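PDB 2QMA: diaminobutyrate-pyruvate transaminase and L-2,4-diaminobutyrate decarboxylase from Vibrio parahaemolyticus, which probably uses pyridoxal 5'-phosphate for transamination and, in the C-terminal domain that makes up this chain, for decarboxylation of L-2,4-diaminobutyrate. Local coordinates for residues 468-473 against 487-492; 407-412 against 477-482; 127-132 against 136-141; 143-148 against 378-383. All coordinates share one frame; numbering follows the deposited sequence.

Contact 1. Residues 468-473 against 487-492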
loop_
_atom_site.group_PDB
_atom_site.type_symbol
_atom_site.label_atom_id
_atom_site.label_comp_id
_atom_site.label_asym_id
_atom_site.label_seq_id
_atom_site.Cartn_x
_atom_site.Cartn_y
_atom_site.Cartn_z
ATOM N N LEU A 468 7.304 -9.705 28.914
ATOM C CA LEU A 468 7.189 -10.466 27.670
ATOM C C LEU A 468 5.737 -10.513 27.233
ATOM O O LEU A 468 4.847 -10.419 28.052
ATOM C CB LEU A 468 7.678 -11.890 27.882
ATOM C CG LEU A 468 9.140 -11.966 28.371
ATOM C CD1 LEU A 468 9.382 -13.378 28.823
ATOM C CD2 LEU A 468 10.100 -11.558 27.259
ATOM N N LYS A 469 5.531 -10.679 25.930
ATOM C CA LYS A 469 4.209 -10.726 25.330
ATOM C C LYS A 469 4.035 -11.840 24.301
ATOM O O LYS A 469 4.885 -12.042 23.413
ATOM C CB LYS A 469 3.852 -9.369 24.676
ATOM C CG LYS A 469 2.546 -9.392 23.887
ATOM C CD LYS A 469 2.113 -7.954 23.446
ATOM C CE LYS A 469 3.027 -7.386 22.358
ATOM N NZ LYS A 469 2.448 -6.064 21.860
ATOM N N PHE A 470 2.915 -12.539 24.436
ATOM C CA PHE A 470 2.365 -13.412 23.422
ATOM C C PHE A 470 1.207 -12.609 22.796
ATOM O O PHE A 470 0.314 -12.113 23.516
ATOM C CB PHE A 470 1.715 -14.687 24.018
ATOM C CG PHE A 470 2.650 -15.675 24.704
ATOM C CD1 PHE A 470 4.030 -15.702 24.484
ATOM C CD2 PHE A 470 2.090 -16.660 25.525
ATOM C CE1 PHE A 470 4.850 -16.703 25.132
ATOM C CE2 PHE A 470 2.884 -17.647 26.148
ATOM C CZ PHE A 470 4.262 -17.651 25.965
ATOM N N THR A 471 1.202 -12.543 21.472
ATOM C CA THR A 471 0.032 -12.175 20.689
ATOM C C THR A 471 -0.473 -13.429 19.986
ATOM O O THR A 471 0.097 -13.880 18.961
ATOM C CB THR A 471 0.380 -11.046 19.706
ATOM O OG1 THR A 471 0.868 -9.940 20.473
ATOM C CG2 THR A 471 -0.879 -10.581 18.936
ATOM N N ILE A 472 -1.471 -14.060 20.591
ATOM C CA ILE A 472 -1.982 -15.324 20.058
ATOM C C ILE A 472 -2.912 -15.098 18.860
ATOM O O ILE A 472 -4.000 -14.504 18.981
ATOM C CB ILE A 472 -2.705 -16.175 21.129
ATOM C CG1 ILE A 472 -1.846 -16.295 22.401
ATOM C CG2 ILE A 472 -3.064 -17.571 20.529
ATOM C CD1 ILE A 472 -2.650 -16.699 23.684
ATOM N N LEU A 473 -2.481 -15.547 17.693
ATOM C CA LEU A 473 -3.294 -15.350 16.496
ATOM C C LEU A 473 -3.649 -16.641 15.826
ATOM O O LEU A 473 -4.766 -16.819 15.375
ATOM C CB LEU A 473 -2.628 -14.430 15.472
ATOM C CG LEU A 473 -2.405 -12.940 15.788
ATOM C CD1 LEU A 473 -1.775 -12.200 14.589
ATOM C CD2 LEU A 473 -3.696 -12.238 16.277
ATOM N N SER A 487 8.260 -23.864 28.550
ATOM C CA SER A 487 9.449 -24.657 28.865
ATOM C C SER A 487 10.720 -24.120 28.173
ATOM O O SER A 487 11.755 -24.006 28.807
ATOM C CB SER A 487 9.239 -26.117 28.494
ATOM O OG SER A 487 10.306 -26.889 29.042
ATOM N N LYS A 488 10.594 -23.779 26.883
ATOM C CA LYS A 488 11.680 -23.210 26.067
ATOM C C LYS A 488 12.157 -21.915 26.670
ATOM O O LYS A 488 13.360 -21.674 26.734
ATOM C CB LYS A 488 11.175 -22.882 24.649
ATOM C CG LYS A 488 10.902 -24.073 23.783
ATOM C CD LYS A 488 10.432 -23.604 22.414
ATOM C CE LYS A 488 9.326 -24.480 21.879
ATOM N NZ LYS A 488 9.791 -25.730 21.270
ATOM N N ILE A 489 11.208 -21.073 27.084
ATOM C CA ILE A 489 11.538 -19.806 27.719
ATOM C C ILE A 489 12.223 -19.980 29.078
ATOM O O ILE A 489 13.188 -19.278 29.400
ATOM C CB ILE A 489 10.314 -18.865 27.839
ATOM C CG1 ILE A 489 9.798 -18.490 26.442
ATOM C CG2 ILE A 489 10.690 -17.602 28.646
ATOM C CD1 ILE A 489 8.382 -17.935 26.444
ATOM N N ASN A 490 11.701 -20.895 29.885
ATOM C CA ASN A 490 12.329 -21.193 31.168
ATOM C C ASN A 490 13.766 -21.669 31.008
ATOM O O ASN A 490 14.663 -21.203 31.688
ATOM C CB ASN A 490 11.508 -22.204 31.970
ATOM C CG ASN A 490 12.091 -22.438 33.335
ATOM O OD1 ASN A 490 12.284 -21.489 34.103
ATOM N ND2 ASN A 490 12.441 -23.680 33.623
HETATM N N MSE A 491 13.993 -22.579 30.079
HETATM C CA MSE A 491 15.356 -23.072 29.859
HETATM C C MSE A 491 16.316 -21.946 29.467
HETATM O O MSE A 491 17.432 -21.900 29.966
HETATM C CB MSE A 491 15.359 -24.226 28.875
HETATM C CG MSE A 491 14.477 -25.387 29.349
HETATM SE SE MSE A 491 14.885 -26.034 31.190
HETATM C CE MSE A 491 16.717 -26.197 31.000
ATOM N N LEU A 492 15.861 -20.999 28.640
ATOM C CA LEU A 492 16.676 -19.820 28.335
ATOM C C LEU A 492 16.972 -19.018 29.607
ATOM O O LEU A 492 18.121 -18.636 29.863
ATOM C CB LEU A 492 15.958 -18.913 27.313
ATOM C CG LEU A 492 16.067 -19.308 25.850
ATOM C CD1 LEU A 492 15.276 -18.326 25.005
ATOM C CD2 LEU A 492 17.539 -19.331 25.361
#

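Contact 2. Residues 407-412 against 477-482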
loop_
_atom_site.group_PDB
_atom_site.type_symbol
_atom_site.label_atom_id
_atom_site.label_comp_id
_atom_site.label_asym_id
_atom_site.label_seq_id
_atom_site.Cartn_x
_atom_site.Cartn_y
_atom_site.Cartn_z
ATOM N N ALA A 407 -3.066 -17.703 30.249
ATOM C CA ALA A 407 -2.898 -16.864 31.441
ATOM C C ALA A 407 -2.958 -17.724 32.695
ATOM O O ALA A 407 -2.084 -17.604 33.546
ATOM C CB ALA A 407 -3.915 -15.719 31.496
ATOM N N ASP A 408 -3.933 -18.634 32.785
ATOM C CA ASP A 408 -4.045 -19.545 33.943
ATOM C C ASP A 408 -2.824 -20.439 34.110
ATOM O O ASP A 408 -2.359 -20.679 35.223
ATOM C CB ASP A 408 -5.295 -20.426 33.833
ATOM C CG ASP A 408 -6.553 -19.700 34.247
ATOM O OD1 ASP A 408 -6.447 -18.661 34.943
ATOM O OD2 ASP A 408 -7.648 -20.171 33.879
HETATM N N MSE A 409 -2.320 -20.948 32.994
HETATM C CA MSE A 409 -1.157 -21.806 33.003
HETATM C C MSE A 409 0.062 -21.046 33.547
HETATM O O MSE A 409 0.852 -21.613 34.323
HETATM C CB MSE A 409 -0.923 -22.326 31.582
HETATM C CG MSE A 409 0.215 -23.323 31.396
HETATM SE SE MSE A 409 0.564 -23.423 29.448
HETATM C CE MSE A 409 -1.262 -23.678 28.904
ATOM N N ILE A 410 0.196 -19.771 33.166
ATOM C CA ILE A 410 1.304 -18.939 33.667
ATOM C C ILE A 410 1.123 -18.619 35.174
ATOM O O ILE A 410 2.087 -18.615 35.944
ATOM C CB ILE A 410 1.461 -17.682 32.813
ATOM C CG1 ILE A 410 1.976 -18.088 31.426
ATOM C CG2 ILE A 410 2.418 -16.659 33.448
ATOM C CD1 ILE A 410 1.873 -17.013 30.389
ATOM N N ARG A 411 -0.135 -18.391 35.568
ATOM C CA ARG A 411 -0.507 -18.056 36.945
ATOM C C ARG A 411 -0.054 -19.110 37.946
ATOM O O ARG A 411 0.385 -18.778 39.052
ATOM C CB ARG A 411 -2.032 -17.892 37.029
ATOM C CG ARG A 411 -2.526 -17.153 38.257
ATOM C CD ARG A 411 -4.047 -17.317 38.423
ATOM N NE ARG A 411 -4.802 -17.047 37.196
ATOM C CZ ARG A 411 -4.991 -15.837 36.683
ATOM N NH1 ARG A 411 -4.475 -14.789 37.308
ATOM N NH2 ARG A 411 -5.699 -15.675 35.555
ATOM N N THR A 412 -0.145 -20.381 37.548
ATOM C CA THR A 412 0.114 -21.510 38.452
ATOM C C THR A 412 1.529 -22.097 38.270
ATOM O O THR A 412 1.893 -23.115 38.874
ATOM C CB THR A 412 -0.997 -22.575 38.299
ATOM O OG1 THR A 412 -0.927 -23.160 36.996
ATOM C CG2 THR A 412 -2.384 -21.921 38.476
ATOM N N LEU A 477 -3.166 -23.739 17.458
ATOM C CA LEU A 477 -2.270 -24.058 18.568
ATOM C C LEU A 477 -2.970 -24.854 19.668
ATOM O O LEU A 477 -4.163 -24.708 19.869
ATOM C CB LEU A 477 -1.734 -22.750 19.167
ATOM C CG LEU A 477 -1.036 -21.769 18.213
ATOM C CD1 LEU A 477 -0.671 -20.464 18.957
ATOM C CD2 LEU A 477 0.193 -22.378 17.547
ATOM N N THR A 478 -2.206 -25.702 20.370
ATOM C CA THR A 478 -2.752 -26.586 21.402
ATOM C C THR A 478 -2.096 -26.273 22.733
ATOM O O THR A 478 -1.095 -25.557 22.787
ATOM C CB THR A 478 -2.464 -28.093 21.070
ATOM O OG1 THR A 478 -1.055 -28.257 20.942
ATOM C CG2 THR A 478 -3.102 -28.502 19.767
ATOM N N THR A 479 -2.670 -26.810 23.815
ATOM C CA THR A 479 -2.104 -26.674 25.160
ATOM C C THR A 479 -0.630 -27.054 25.150
ATOM O O THR A 479 0.195 -26.340 25.699
ATOM C CB THR A 479 -2.865 -27.570 26.192
ATOM O OG1 THR A 479 -4.270 -27.336 26.072
ATOM C CG2 THR A 479 -2.421 -27.281 27.632
ATOM N N SER A 480 -0.306 -28.180 24.519
ATOM C CA SER A 480 1.066 -28.688 24.502
ATOM C C SER A 480 2.019 -27.728 23.766
ATOM O O SER A 480 3.206 -27.672 24.080
ATOM C CB SER A 480 1.107 -30.096 23.889
ATOM O OG SER A 480 0.549 -30.045 22.581
ATOM N N ASP A 481 1.506 -26.983 22.780
ATOM C CA ASP A 481 2.328 -25.928 22.161
ATOM C C ASP A 481 2.771 -24.891 23.190
ATOM O O ASP A 481 3.932 -24.455 23.176
ATOM C CB ASP A 481 1.572 -25.224 21.013
ATOM C CG ASP A 481 1.385 -26.144 19.786
ATOM O OD1 ASP A 481 2.287 -26.958 19.503
ATOM O OD2 ASP A 481 0.342 -26.063 19.103
ATOM N N PHE A 482 1.831 -24.484 24.053
ATOM C CA PHE A 482 2.071 -23.445 25.053
ATOM C C PHE A 482 2.953 -23.954 26.182
ATOM O O PHE A 482 3.850 -23.239 26.616
ATOM C CB PHE A 482 0.758 -22.847 25.546
ATOM C CG PHE A 482 0.164 -21.866 24.557
ATOM C CD1 PHE A 482 0.731 -20.598 24.413
ATOM C CD2 PHE A 482 -0.891 -22.245 23.722
ATOM C CE1 PHE A 482 0.236 -19.679 23.474
ATOM C CE2 PHE A 482 -1.413 -21.314 22.746
ATOM C CZ PHE A 482 -0.846 -20.034 22.654
#

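Contact 3. Residues 127-132 against 136-141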
loop_
_atom_site.group_PDB
_atom_site.type_symbol
_atom_site.label_atom_id
_atom_site.label_comp_id
_atom_site.label_asym_id
_atom_site.label_seq_id
_atom_site.Cartn_x
_atom_site.Cartn_y
_atom_site.Cartn_z
ATOM N N GLN A 127 -4.533 -5.419 -11.719
ATOM C CA GLN A 127 -5.527 -4.336 -11.810
ATOM C C GLN A 127 -5.093 -3.165 -10.946
ATOM O O GLN A 127 -4.482 -3.355 -9.898
ATOM C CB GLN A 127 -6.926 -4.808 -11.396
ATOM C CG GLN A 127 -7.467 -6.092 -12.134
ATOM C CD GLN A 127 -7.731 -5.861 -13.602
ATOM O OE1 GLN A 127 -8.834 -5.514 -13.999
ATOM N NE2 GLN A 127 -6.696 -6.058 -14.435
ATOM N N SER A 128 -5.382 -1.968 -11.440
ATOM C CA SER A 128 -5.190 -0.736 -10.714
ATOM C C SER A 128 -6.535 -0.116 -10.323
ATOM O O SER A 128 -7.330 0.265 -11.185
ATOM C CB SER A 128 -4.344 0.215 -11.586
ATOM O OG SER A 128 -3.997 1.358 -10.810
HETATM N N MSE A 129 -6.768 0.007 -9.008
HETATM C CA MSE A 129 -8.086 0.327 -8.465
HETATM C C MSE A 129 -8.528 1.758 -8.674
HETATM O O MSE A 129 -9.625 2.096 -8.298
HETATM C CB MSE A 129 -8.145 0.024 -6.961
HETATM C CG MSE A 129 -7.723 -1.456 -6.629
HETATM SE SE MSE A 129 -8.843 -2.773 -7.608
HETATM C CE MSE A 129 -10.445 -2.104 -6.881
ATOM N N ASP A 130 -7.694 2.593 -9.281
ATOM C CA ASP A 130 -8.074 3.997 -9.362
ATOM C C ASP A 130 -9.132 4.295 -10.424
ATOM O O ASP A 130 -9.786 5.362 -10.375
ATOM C CB ASP A 130 -6.875 4.934 -9.489
ATOM C CG ASP A 130 -5.804 4.410 -10.406
ATOM O OD1 ASP A 130 -5.471 3.198 -10.334
ATOM O OD2 ASP A 130 -5.235 5.233 -11.153
ATOM N N SER A 131 -9.315 3.387 -11.389
ATOM C CA SER A 131 -10.388 3.611 -12.328
ATOM C C SER A 131 -10.957 2.303 -12.838
ATOM O O SER A 131 -10.262 1.290 -12.875
ATOM C CB SER A 131 -9.900 4.417 -13.533
ATOM O OG SER A 131 -8.853 3.731 -14.161
ATOM N N TRP A 132 -12.214 2.388 -13.286
ATOM C CA TRP A 132 -12.916 1.215 -13.805
ATOM C C TRP A 132 -12.158 0.629 -14.997
ATOM O O TRP A 132 -11.981 -0.603 -15.060
ATOM C CB TRP A 132 -14.333 1.584 -14.188
ATOM C CG TRP A 132 -15.194 0.345 -14.509
ATOM C CD1 TRP A 132 -16.036 -0.312 -13.663
ATOM C CD2 TRP A 132 -15.278 -0.331 -15.766
ATOM N NE1 TRP A 132 -16.653 -1.369 -14.314
ATOM C CE2 TRP A 132 -16.206 -1.399 -15.608
ATOM C CE3 TRP A 132 -14.658 -0.143 -17.016
ATOM C CZ2 TRP A 132 -16.520 -2.276 -16.641
ATOM C CZ3 TRP A 132 -14.980 -1.021 -18.051
ATOM C CH2 TRP A 132 -15.906 -2.081 -17.844
ATOM N N SER A 136 -11.986 -3.517 -13.894
ATOM C CA SER A 136 -13.367 -3.494 -14.319
ATOM C C SER A 136 -14.228 -4.333 -13.376
ATOM O O SER A 136 -15.117 -3.793 -12.701
ATOM C CB SER A 136 -13.465 -3.970 -15.776
ATOM O OG SER A 136 -12.696 -5.124 -15.912
ATOM N N SER A 137 -13.928 -5.629 -13.294
ATOM C CA SER A 137 -14.601 -6.510 -12.321
ATOM C C SER A 137 -14.139 -6.194 -10.881
ATOM O O SER A 137 -14.924 -6.319 -9.927
ATOM C CB SER A 137 -14.357 -7.978 -12.651
ATOM O OG SER A 137 -12.975 -8.279 -12.634
ATOM N N ALA A 138 -12.898 -5.734 -10.755
ATOM C CA ALA A 138 -12.272 -5.496 -9.448
ATOM C C ALA A 138 -12.977 -4.353 -8.714
ATOM O O ALA A 138 -13.261 -4.456 -7.540
ATOM C CB ALA A 138 -10.815 -5.208 -9.600
ATOM N N THR A 139 -13.348 -3.306 -9.451
ATOM C CA THR A 139 -14.047 -2.168 -8.821
ATOM C C THR A 139 -15.305 -2.646 -8.124
ATOM O O THR A 139 -15.584 -2.242 -7.001
ATOM C CB THR A 139 -14.370 -1.096 -9.847
ATOM O OG1 THR A 139 -13.130 -0.476 -10.234
ATOM C CG2 THR A 139 -15.304 -0.057 -9.239
ATOM N N TYR A 140 -16.053 -3.525 -8.793
ATOM C CA TYR A 140 -17.308 -3.989 -8.233
ATOM C C TYR A 140 -17.064 -4.962 -7.076
ATOM O O TYR A 140 -17.812 -4.939 -6.104
ATOM C CB TYR A 140 -18.150 -4.640 -9.315
ATOM C CG TYR A 140 -18.579 -3.734 -10.432
ATOM C CD1 TYR A 140 -19.172 -2.495 -10.183
ATOM C CD2 TYR A 140 -18.438 -4.143 -11.760
ATOM C CE1 TYR A 140 -19.594 -1.690 -11.238
ATOM C CE2 TYR A 140 -18.876 -3.345 -12.809
ATOM C CZ TYR A 140 -19.428 -2.137 -12.549
ATOM O OH TYR A 140 -19.840 -1.360 -13.614
ATOM N N VAL A 141 -16.014 -5.792 -7.181
ATOM C CA VAL A 141 -15.606 -6.681 -6.076
ATOM C C VAL A 141 -15.327 -5.860 -4.820
ATOM O O VAL A 141 -15.890 -6.153 -3.770
ATOM C CB VAL A 141 -14.392 -7.573 -6.429
ATOM C CG1 VAL A 141 -13.800 -8.285 -5.193
ATOM C CG2 VAL A 141 -14.802 -8.627 -7.549
HETATM O O HOH W 1 -10.963 -6.307 -12.688
HETATM O O HOH W 2 -12.003 2.023 -9.627
#

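Contact 4. Residues 143-148 against 378-383. With EDO (1,2-ethanediol), chain C.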
loop_
_atom_site.group_PDB
_atom_site.type_symbol
_atom_site.label_atom_id
_atom_site.label_comp_id
_atom_site.label_asym_id
_atom_site.label_seq_id
_atom_site.Cartn_x
_atom_site.Cartn_y
_atom_site.Cartn_z
ATOM N N GLN A 143 -16.342 -2.762 -4.087
ATOM C CA GLN A 143 -17.566 -2.162 -3.555
ATOM C C GLN A 143 -18.476 -3.188 -2.828
ATOM O O GLN A 143 -19.063 -2.895 -1.794
ATOM C CB GLN A 143 -18.353 -1.419 -4.630
ATOM C CG GLN A 143 -19.483 -0.549 -4.016
ATOM C CD GLN A 143 -18.959 0.642 -3.180
ATOM O OE1 GLN A 143 -18.164 1.442 -3.655
ATOM N NE2 GLN A 143 -19.419 0.748 -1.932
ATOM N N LYS A 144 -18.584 -4.376 -3.391
ATOM C CA LYS A 144 -19.348 -5.490 -2.809
ATOM C C LYS A 144 -18.843 -5.788 -1.376
ATOM O O LYS A 144 -19.646 -5.925 -0.442
ATOM C CB LYS A 144 -19.186 -6.737 -3.710
ATOM C CG LYS A 144 -19.668 -8.080 -3.142
ATOM C CD LYS A 144 -21.128 -8.084 -2.664
ATOM C CE LYS A 144 -21.609 -9.536 -2.484
ATOM N NZ LYS A 144 -22.965 -9.652 -1.801
ATOM N N VAL A 145 -17.515 -5.942 -1.246
ATOM C CA VAL A 145 -16.884 -6.276 0.044
ATOM C C VAL A 145 -17.111 -5.111 1.015
ATOM O O VAL A 145 -17.425 -5.324 2.207
ATOM C CB VAL A 145 -15.362 -6.565 -0.112
ATOM C CG1 VAL A 145 -14.651 -6.597 1.251
ATOM C CG2 VAL A 145 -15.089 -7.829 -0.908
ATOM N N VAL A 146 -16.957 -3.879 0.504
ATOM C CA VAL A 146 -17.196 -2.680 1.334
ATOM C C VAL A 146 -18.648 -2.664 1.856
ATOM O O VAL A 146 -18.898 -2.394 3.046
ATOM C CB VAL A 146 -16.849 -1.352 0.585
ATOM C CG1 VAL A 146 -17.470 -0.168 1.331
ATOM C CG2 VAL A 146 -15.320 -1.145 0.549
ATOM N N ASN A 147 -19.599 -2.894 0.945
ATOM C CA ASN A 147 -21.021 -2.921 1.304
ATOM C C ASN A 147 -21.302 -3.977 2.361
ATOM O O ASN A 147 -22.038 -3.734 3.327
ATOM C CB ASN A 147 -21.896 -3.192 0.066
ATOM C CG ASN A 147 -21.919 -2.031 -0.920
ATOM O OD1 ASN A 147 -22.367 -2.212 -2.044
ATOM N ND2 ASN A 147 -21.460 -0.844 -0.506
ATOM N N TRP A 148 -20.690 -5.146 2.177
ATOM C CA TRP A 148 -20.822 -6.264 3.121
ATOM C C TRP A 148 -20.292 -5.825 4.506
ATOM O O TRP A 148 -20.925 -6.051 5.539
ATOM C CB TRP A 148 -20.043 -7.487 2.573
ATOM C CG TRP A 148 -20.083 -8.726 3.415
ATOM C CD1 TRP A 148 -21.100 -9.626 3.491
ATOM C CD2 TRP A 148 -19.048 -9.197 4.301
ATOM N NE1 TRP A 148 -20.782 -10.612 4.386
ATOM C CE2 TRP A 148 -19.539 -10.378 4.913
ATOM C CE3 TRP A 148 -17.783 -8.694 4.689
ATOM C CZ2 TRP A 148 -18.782 -11.120 5.835
ATOM C CZ3 TRP A 148 -17.034 -9.400 5.628
ATOM C CH2 TRP A 148 -17.531 -10.617 6.189
ATOM N N LEU A 378 -9.832 -8.521 -3.090
ATOM C CA LEU A 378 -10.081 -9.883 -3.645
ATOM C C LEU A 378 -9.855 -10.903 -2.546
ATOM O O LEU A 378 -10.616 -11.860 -2.424
ATOM C CB LEU A 378 -9.256 -10.201 -4.913
ATOM C CG LEU A 378 -9.486 -11.615 -5.537
ATOM C CD1 LEU A 378 -10.893 -11.765 -6.123
ATOM C CD2 LEU A 378 -8.431 -12.007 -6.629
ATOM N N LYS A 379 -8.855 -10.647 -1.694
ATOM C CA LYS A 379 -8.541 -11.508 -0.571
ATOM C C LYS A 379 -9.794 -11.726 0.307
ATOM O O LYS A 379 -10.135 -12.873 0.577
ATOM C CB LYS A 379 -7.426 -10.913 0.289
ATOM C CG LYS A 379 -6.123 -10.656 -0.459
ATOM C CD LYS A 379 -5.248 -9.700 0.379
ATOM C CE LYS A 379 -4.152 -9.162 -0.429
ATOM N NZ LYS A 379 -3.125 -8.502 0.432
ATOM N N VAL A 380 -10.450 -10.641 0.736
ATOM C CA VAL A 380 -11.608 -10.770 1.620
ATOM C C VAL A 380 -12.761 -11.415 0.831
ATOM O O VAL A 380 -13.515 -12.241 1.376
ATOM C CB VAL A 380 -12.057 -9.417 2.218
ATOM C CG1 VAL A 380 -13.213 -9.622 3.206
ATOM C CG2 VAL A 380 -10.889 -8.672 2.898
ATOM N N PHE A 381 -12.928 -11.026 -0.435
ATOM C CA PHE A 381 -14.020 -11.538 -1.269
ATOM C C PHE A 381 -13.906 -13.063 -1.347
ATOM O O PHE A 381 -14.902 -13.774 -1.137
ATOM C CB PHE A 381 -13.983 -10.857 -2.651
ATOM C CG PHE A 381 -15.051 -11.301 -3.621
ATOM C CD1 PHE A 381 -16.354 -10.841 -3.509
ATOM C CD2 PHE A 381 -14.721 -12.104 -4.711
ATOM C CE1 PHE A 381 -17.318 -11.189 -4.448
ATOM C CE2 PHE A 381 -15.692 -12.461 -5.643
ATOM C CZ PHE A 381 -16.981 -11.997 -5.513
HETATM N N MSE A 382 -12.694 -13.565 -1.590
HETATM C CA MSE A 382 -12.467 -15.025 -1.654
HETATM C C MSE A 382 -12.548 -15.699 -0.287
HETATM O O MSE A 382 -13.187 -16.754 -0.147
HETATM C CB MSE A 382 -11.138 -15.354 -2.349
HETATM C CG MSE A 382 -11.121 -14.804 -3.774
HETATM SE SE MSE A 382 -9.677 -15.397 -4.906
HETATM C CE MSE A 382 -9.764 -17.306 -4.520
ATOM N N THR A 383 -11.941 -15.074 0.718
ATOM C CA THR A 383 -11.954 -15.597 2.082
ATOM C C THR A 383 -13.386 -15.818 2.626
ATOM O O THR A 383 -13.670 -16.888 3.240
ATOM C CB THR A 383 -11.138 -14.682 3.021
ATOM O OG1 THR A 383 -9.728 -14.931 2.844
ATOM C CG2 THR A 383 -11.536 -14.912 4.469
HETATM C C1 EDO C . -24.463 -6.558 -0.449
HETATM O O1 EDO C . -24.113 -6.966 -1.797
HETATM C C2 EDO C . -23.412 -6.921 0.598
HETATM O O2 EDO C . -23.126 -8.320 0.584
#

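Contact 1. Residues 468-473 against 487-492
Leu-468 points toward helix 479-495 and makes the first touch. Leu-468 CD1 lies 4.4 Å from Ile-489 CG2, a light meeting of two methyl groups. The leucine also rests on Asn-442 and Arg-446 of helix 438-452, while Ile-489 reaches Leu-445 of the same helix. Lys-469 comes next and projects to the other face of the strand. Phe-470 returns to the helix side and gives the closer touch. Its chi1 of -66° sets CG beside the backbone N, and the ring then reaches out toward the helix. Ile-489 comes from the opposite direction and puts CD1 at the ring edge, near the ring plane. Ile-489 CD1 is 4.0 Å from Phe-470 CE1. The two ends of the branched isoleucine are thus shared out, CG2 to the leucine and CD1 to the phenylalanine. Strand 465-471 belongs to a four-stranded antiparallel sheet with helices packed on one face, as in the small C-terminal domain of fold type I pyridoxal phosphate enzymes. On that face Phe-470 also meets Phe-429 edge-to-face and touches Val-406 of helix 389-411. Thr-471 turns away from the helix again, and at Ile-472 the chain has left the strand, with this side chain packed on helix 389-411.

Contact 2. Residues 407-412 against 477-482
Met-409, a selenomethionine, crosses Phe-482 at about a right angle and overlaps the root of its side chain. Met-409 SE lies 3.9 Å from Phe-482 CB. The chain runs out extended from the helix, with CG anti to the backbone N (chi1 -176°). It then bends at chi3 (-49°), and Met-409 CE lies 4.0 Å from both Thr-479 CG2 and Phe-482 CB. The phenylalanine is met at its CB, and its ring leads off to Gln-402 and Val-406 of helix 389-411. The contact joins the C-terminal end of helix 389-411 to the first turn of helix 479-495, the last helix of the small domain in this fold type I chain. Thr-478 is the N-cap of that helix. Thr-478 N donates to Asp-481 OD2 over 2.9 Å, which is the half of a capping box made by the third helical residue. Thr-478 OG1 and Ser-480 OG share a hydrogen bond of 2.9 Å. Arg-411 grips Asp-408 side-on: Arg-411 NE and NH2 both donate to Asp-408 OD1, in a salt bridge. Arg-411 NH1 has a second carboxylate partner in Glu-421, and Leu-477 O accepts from Gln-16 NE2 of the second subunit.

Contact 3. Residues 127-132 against 136-141
The indole of Trp-132 has Ser-136 CB over one face and the ring of Tyr-140 at its edge. Ser-136 CB stands 3.6 Å from the centroid of the Trp-132 six-membered ring, only 13° off the normal, which makes a CH-pi contact. The pair with Tyr-140 is an offset edge-to-face stack: the edge of Trp-132 is turned to the tyrosine face, with the planes at 66°. This loop joins helix 113-125 to helix 136-152 in the large domain and folds back over the first turns of the second helix, by way of a type I beta turn from Ser-128 to Ser-131. Trp-132 also meets Tyr-56 of the second subunit edge-to-face. Met-129, a selenomethionine, bends at chi2 and chi3 (both -57°), which curls its chain inward and sets SE 3.7 Å from Ala-138 CB. Gln-127 NE2 donates to Ile-96 O of the second subunit, while its OE1 takes a hydrogen bond from a water, 2.6 Å away. That water also donates to Ser-137 OG and accepts from Ala-138 N. A second water donates to Met-129 O and, over 2.8 Å, to Thr-139 OG1, which is also hydrogen-bonded to Ala-135 O.

Contact 4. Residues 143-148 against 378-383
Lys-144 NZ donates to both hydroxyls of a bound 1,2-ethanediol, at 2.7 Å to O2 and 2.9 Å to O1, and to Asn-69 O of the second subunit. The diol probably comes from the crystallisation liquor. A bend at chi2 (55°) turns the end of the lysine away from helix 377-386. The stem stays behind, and Lys-144 CG lies 4.1 Å from Phe-381 CE1, at the edge of that ring. Val-145 fills the middle of the contact with its two branches. Val-145 CG1 meets Val-380 CG1 at 3.9 Å. Val-145 CG2 is 3.7 Å from Phe-381 CB and also lies at the edge of the phenylalanine ring, so both residues approach the ring along its rim. No hydrogen bond links residues 143-148 to 378-383. The axes of these two segments pass 9.5 Å apart at 65°, a steep crossing in which the closest residues are Val-145 and Phe-381. Val-145 and Val-380 both touch Phe-163 of strand 160-164. Phe-381 packs on Val-87 of the second subunit, and Trp-148 NE1 is hydrogen-bonded to Asp-74 OD1 of that subunit. The Val-380 side chain is about 12 Å from that of Lys-325, the predicted cofactor lysine, which carries no cofactor here. Helices packed against a mixed seven-stranded sheet, with a second subunit alongside, are typical of the large domain of fold type I pyridoxal phosphate enzymes.

The contacts fall into two groups. Contacts 3 and 4 share helix 136-152, their centres are 13 Å apart, and they touch through Val-141 CG1 and Phe-381 CB, 3.6 Å apart. Both meet the second subunit through several residues of the large domain; contact 2 has a smaller link to it. Contacts 1 and 2 share helix 479-495, with centres 10 Å apart, and pack together through Phe-470, Ile-472 and Phe-482. They belong to the small domain. Contacts 1 and 4 have centres 35 Å apart. Along the chain, contacts 3 and 4 close before contacts 1 and 2 open, and the segments of contacts 1 and 2 alternate. Helix 377-386 of contact 4 is followed in the chain by helix 389-411 of contact 2.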